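Carbohydrate kinase, FGGY (Novosphingobium aromaticivorans, PDB 3H6E) is probably a sugar kinase of the FGGY family, expected to transfer a phosphate group to a carbohydrate substrate. Local coordinates at residues V315-K318 / P319-P322; F354-I357 / N358-D362. All coordinates share one frame; numbering follows the deposited sequence.

Contact 1 (V315-K318 / P319-P322); sequences VDIK and PDQP
I317 O and K318 O each turn back to a backbone N-H three residues on, so that V315-K318 and P319-P322 join through two overlapping turns. The K318 O to Q321 N bond is the firmer, 2.8 Å long and nearly straight at 168°, although the N-H comes to the oxygen from above the carbonyl plane. The I317 O to D320 N bond, 3.0 Å, is more bent, and the position of that nitrogen is less certain.

The side chains of I317 and D320, the two ends of the first turn, run side by side. I317 CG2 lies anti to the backbone N (CG1 chi1 -66°), which sets this methyl 3.8 Å from D320 CG, alongside the carboxylate; the same methyl reaches P319 CD at 4.0 Å. D320 is not left to a greasy neighbour alone, because its OD2 makes a salt bridge to R367 on helix 363-384. That helix also takes the side chain of V315, against R367 and C371. Q321 bends at its second torsion and folds back toward the V315-K318 carbonyls, its CG sitting 3.2 Å from K318 O.

With P319 at the second position of the later turn, its ring-restricted phi suits the geometry; this is a type I turn across K318-Q321, preceded by a helix-like, less certain one across I317-D320, leading into helix 321-326, in the C-terminal domain of an FGGY kinase.

Contact 2 (F354-I357 / N358-D362); sequences FAWI and NRPED
W356 and R359 are brought together by two side-chain torsions: the tryptophan's chi1 of -91° falls away from the staggered positions, and R359 sends CG anti to its backbone N (chi1 155°). The site is the exit from a two-stranded antiparallel ribbon, where strand 355-357, paired with strand 337-339, gives way to the loop before helix 363-384. N358 takes a left-handed backbone conformation at the bend, and its ND2 is hydrogen-bonded to H334 O.

Beyond that bend R359 lays its aliphatic part across the indole. Its CD stands 3.6 Å from the centroid of the five-membered ring and only 13° off the normal, a CH-pi contact over the face, while R359 CB rests 3.8 Å from W356 CG. The contact is thus made by methylene carbons, and the guanidinium carries on past the ring, with NE close to the like charge of R366. An alanine in place of W356 would probably leave the R359 chain without its aromatic platform, free to swing, and strip P360 of a neighbour. At the six-membered end of the indole, P360 CD approaches W356 CZ3 obliquely, to 3.4 Å.

Contact 1 and contact 2 follow one another along the chain and do not touch: their centres lie 21 Å apart and their nearest atoms about 10 Å. What they share is the first half of helix 363-384. Contact 1 reaches it through V315 and D320, which meet R367; contact 2 leads directly into it, with W356 against R366 and A369, and P360 against E365 and R366. D362 starts this helix as its N-cap. Both sit toward one end of the molecule, about 26 and 33 Å from the chain centre, within the C-terminal FGGY domain, and neither contact includes a bound ligand.

Contact 1 (V315-K318 / P319-P322)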
loop_
_atom_site.group_PDB
_atom_site.type_symbol
_atom_site.label_atom_id
_atom_site.label_comp_id
_atom_site.label_asym_id
_atom_site.label_seq_id
_atom_site.Cartn_x
_atom_site.Cartn_y
_atom_site.Cartn_z
ATOM N N VAL A 315 -17.708 -11.617 6.788
ATOM C CA VAL A 315 -17.266 -13.006 6.706
ATOM C C VAL A 315 -16.015 -13.321 7.533
ATOM O O VAL A 315 -15.555 -14.462 7.549
ATOM C CB VAL A 315 -16.996 -13.419 5.254
ATOM C CG1 VAL A 315 -18.241 -13.216 4.405
ATOM C CG2 VAL A 315 -15.812 -12.634 4.696
ATOM N N ASP A 316 -15.466 -12.320 8.217
ATOM C CA ASP A 316 -14.251 -12.527 9.003
ATOM C C ASP A 316 -14.505 -12.649 10.508
ATOM O O ASP A 316 -13.572 -12.881 11.281
ATOM C CB ASP A 316 -13.215 -11.428 8.725
ATOM C CG ASP A 316 -13.700 -10.045 9.125
ATOM O OD1 ASP A 316 -14.895 -9.743 8.916
ATOM O OD2 ASP A 316 -12.879 -9.256 9.641
ATOM N N ILE A 317 -15.763 -12.496 10.919
ATOM C CA ILE A 317 -16.142 -12.641 12.324
ATOM C C ILE A 317 -15.780 -14.026 12.857
ATOM O O ILE A 317 -16.301 -15.039 12.388
ATOM C CB ILE A 317 -17.646 -12.376 12.532
ATOM C CG1 ILE A 317 -17.970 -10.910 12.223
ATOM C CG2 ILE A 317 -18.058 -12.731 13.954
ATOM C CD1 ILE A 317 -19.455 -10.601 12.168
ATOM N N LYS A 318 -14.891 -14.053 13.845
ATOM C CA LYS A 318 -14.262 -15.295 14.303
ATOM C C LYS A 318 -15.214 -16.436 14.691
ATOM O O LYS A 318 -15.200 -17.488 14.050
ATOM C CB LYS A 318 -13.250 -15.004 15.418
ATOM C CG LYS A 318 -12.079 -14.157 14.946
ATOM C CD LYS A 318 -11.388 -13.448 16.094
ATOM C CE LYS A 318 -10.495 -12.336 15.573
ATOM N NZ LYS A 318 -11.236 -11.438 14.637
ATOM N N PRO A 319 -16.037 -16.241 15.738
ATOM C CA PRO A 319 -16.940 -17.323 16.154
ATOM C C PRO A 319 -17.773 -17.884 15.004
ATOM O O PRO A 319 -18.302 -18.989 15.115
ATOM C CB PRO A 319 -17.848 -16.641 17.179
ATOM C CG PRO A 319 -16.994 -15.579 17.767
ATOM C CD PRO A 319 -16.137 -15.073 16.632
ATOM N N ASP A 320 -17.876 -17.135 13.911
ATOM C CA ASP A 320 -18.681 -17.557 12.770
ATOM C C ASP A 320 -17.935 -18.485 11.813
ATOM O O ASP A 320 -18.551 -19.157 10.984
ATOM C CB ASP A 320 -19.193 -16.339 11.997
ATOM C CG ASP A 320 -20.263 -15.578 12.749
ATOM O OD1 ASP A 320 -20.363 -15.739 13.985
ATOM O OD2 ASP A 320 -21.009 -14.816 12.102
ATOM N N GLN A 321 -16.611 -18.520 11.922
ATOM C CA GLN A 321 -15.790 -19.259 10.962
ATOM C C GLN A 321 -16.210 -20.715 10.734
ATOM O O GLN A 321 -16.374 -21.133 9.587
ATOM C CB GLN A 321 -14.303 -19.165 11.320
ATOM C CG GLN A 321 -13.734 -17.762 11.174
ATOM C CD GLN A 321 -14.164 -17.091 9.878
ATOM O OE1 GLN A 321 -14.654 -15.960 9.887
ATOM N NE2 GLN A 321 -13.997 -17.791 8.759
ATOM N N PRO A 322 -16.388 -21.490 11.818
ATOM C CA PRO A 322 -16.742 -22.905 11.644
ATOM C C PRO A 322 -18.037 -23.085 10.862
ATOM O O PRO A 322 -18.115 -23.965 10.005
ATOM C CB PRO A 322 -16.914 -23.405 13.081
ATOM C CG PRO A 322 -16.096 -22.474 13.908
ATOM C CD PRO A 322 -16.215 -21.135 13.238
#

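Contact 2 (F354-I357 / N358-D362)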
loop_
_atom_site.group_PDB
_atom_site.type_symbol
_atom_site.label_atom_id
_atom_site.label_comp_id
_atom_site.label_asym_id
_atom_site.label_seq_id
_atom_site.Cartn_x
_atom_site.Cartn_y
_atom_site.Cartn_z
ATOM N N PHE A 354 -22.257 -9.039 -13.384
ATOM C CA PHE A 354 -22.570 -9.709 -12.128
ATOM C C PHE A 354 -23.795 -10.612 -12.258
ATOM O O PHE A 354 -24.693 -10.343 -13.058
ATOM C CB PHE A 354 -22.802 -8.670 -11.030
ATOM C CG PHE A 354 -23.469 -9.222 -9.805
ATOM C CD1 PHE A 354 -22.786 -10.075 -8.953
ATOM C CD2 PHE A 354 -24.778 -8.883 -9.500
ATOM C CE1 PHE A 354 -23.398 -10.589 -7.825
ATOM C CE2 PHE A 354 -25.396 -9.389 -8.372
ATOM C CZ PHE A 354 -24.703 -10.245 -7.532
ATOM N N ALA A 355 -23.825 -11.681 -11.464
ATOM C CA ALA A 355 -24.973 -12.581 -11.420
ATOM C C ALA A 355 -24.777 -13.714 -10.419
ATOM O O ALA A 355 -23.667 -14.204 -10.229
ATOM C CB ALA A 355 -25.260 -13.150 -12.804
ATOM N N TRP A 356 -25.869 -14.126 -9.781
ATOM C CA TRP A 356 -25.857 -15.310 -8.934
ATOM C C TRP A 356 -26.158 -16.546 -9.773
ATOM O O TRP A 356 -26.603 -16.444 -10.918
ATOM C CB TRP A 356 -26.908 -15.198 -7.830
ATOM C CG TRP A 356 -26.419 -14.595 -6.551
ATOM C CD1 TRP A 356 -26.690 -13.346 -6.078
ATOM C CD2 TRP A 356 -25.588 -15.224 -5.572
ATOM N NE1 TRP A 356 -26.077 -13.156 -4.865
ATOM C CE2 TRP A 356 -25.392 -14.296 -4.533
ATOM C CE3 TRP A 356 -24.989 -16.481 -5.473
ATOM C CZ2 TRP A 356 -24.621 -14.585 -3.411
ATOM C CZ3 TRP A 356 -24.226 -16.767 -4.360
ATOM C CH2 TRP A 356 -24.047 -15.824 -3.343
ATOM N N ILE A 357 -25.915 -17.714 -9.194
ATOM C CA ILE A 357 -26.313 -18.974 -9.804
ATOM C C ILE A 357 -26.651 -19.949 -8.691
ATOM O O ILE A 357 -25.794 -20.307 -7.881
ATOM C CB ILE A 357 -25.214 -19.551 -10.698
ATOM C CG1 ILE A 357 -25.137 -18.766 -12.009
ATOM C CG2 ILE A 357 -25.482 -21.016 -10.982
ATOM C CD1 ILE A 357 -23.979 -19.161 -12.891
ATOM N N ASN A 358 -27.910 -20.367 -8.645
ATOM C CA ASN A 358 -28.404 -21.118 -7.504
ATOM C C ASN A 358 -28.079 -20.332 -6.240
ATOM O O ASN A 358 -27.309 -20.777 -5.386
ATOM C CB ASN A 358 -27.783 -22.514 -7.459
ATOM C CG ASN A 358 -27.934 -23.259 -8.772
ATOM O OD1 ASN A 358 -28.735 -22.879 -9.628
ATOM N ND2 ASN A 358 -27.161 -24.325 -8.939
ATOM N N ARG A 359 -28.654 -19.138 -6.150
ATOM C CA ARG A 359 -28.445 -18.273 -5.000
ATOM C C ARG A 359 -28.921 -18.956 -3.728
ATOM O O ARG A 359 -30.060 -19.410 -3.650
ATOM C CB ARG A 359 -29.162 -16.935 -5.213
ATOM C CG ARG A 359 -29.552 -16.194 -3.943
ATOM C CD ARG A 359 -29.263 -14.708 -4.089
ATOM N NE ARG A 359 -30.289 -13.859 -3.491
ATOM C CZ ARG A 359 -30.943 -12.909 -4.154
ATOM N NH1 ARG A 359 -30.672 -12.684 -5.435
ATOM N NH2 ARG A 359 -31.861 -12.174 -3.537
ATOM N N PRO A 360 -28.034 -19.051 -2.727
ATOM C CA PRO A 360 -28.432 -19.633 -1.443
ATOM C C PRO A 360 -29.417 -18.685 -0.782
ATOM O O PRO A 360 -29.339 -17.477 -1.005
ATOM C CB PRO A 360 -27.121 -19.677 -0.645
ATOM C CG PRO A 360 -26.026 -19.382 -1.636
ATOM C CD PRO A 360 -26.653 -18.548 -2.703
ATOM N N GLU A 361 -30.340 -19.215 0.009
ATOM C CA GLU A 361 -31.354 -18.369 0.621
ATOM C C GLU A 361 -31.058 -18.097 2.091
ATOM O O GLU A 361 -31.793 -17.371 2.758
ATOM C CB GLU A 361 -32.745 -18.974 0.421
ATOM C CG GLU A 361 -33.232 -18.865 -1.018
ATOM C CD GLU A 361 -34.309 -19.877 -1.354
ATOM O OE1 GLU A 361 -34.793 -20.559 -0.425
ATOM O OE2 GLU A 361 -34.663 -19.991 -2.548
ATOM N N ASP A 362 -29.968 -18.671 2.586
ATOM C CA ASP A 362 -29.524 -18.400 3.946
ATOM C C ASP A 362 -28.206 -17.628 3.932
ATOM O O ASP A 362 -27.450 -17.689 2.961
ATOM C CB ASP A 362 -29.380 -19.699 4.742
ATOM C CG ASP A 362 -28.300 -20.602 4.185
ATOM O OD1 ASP A 362 -27.398 -20.988 4.962
ATOM O OD2 ASP A 362 -28.352 -20.914 2.971
#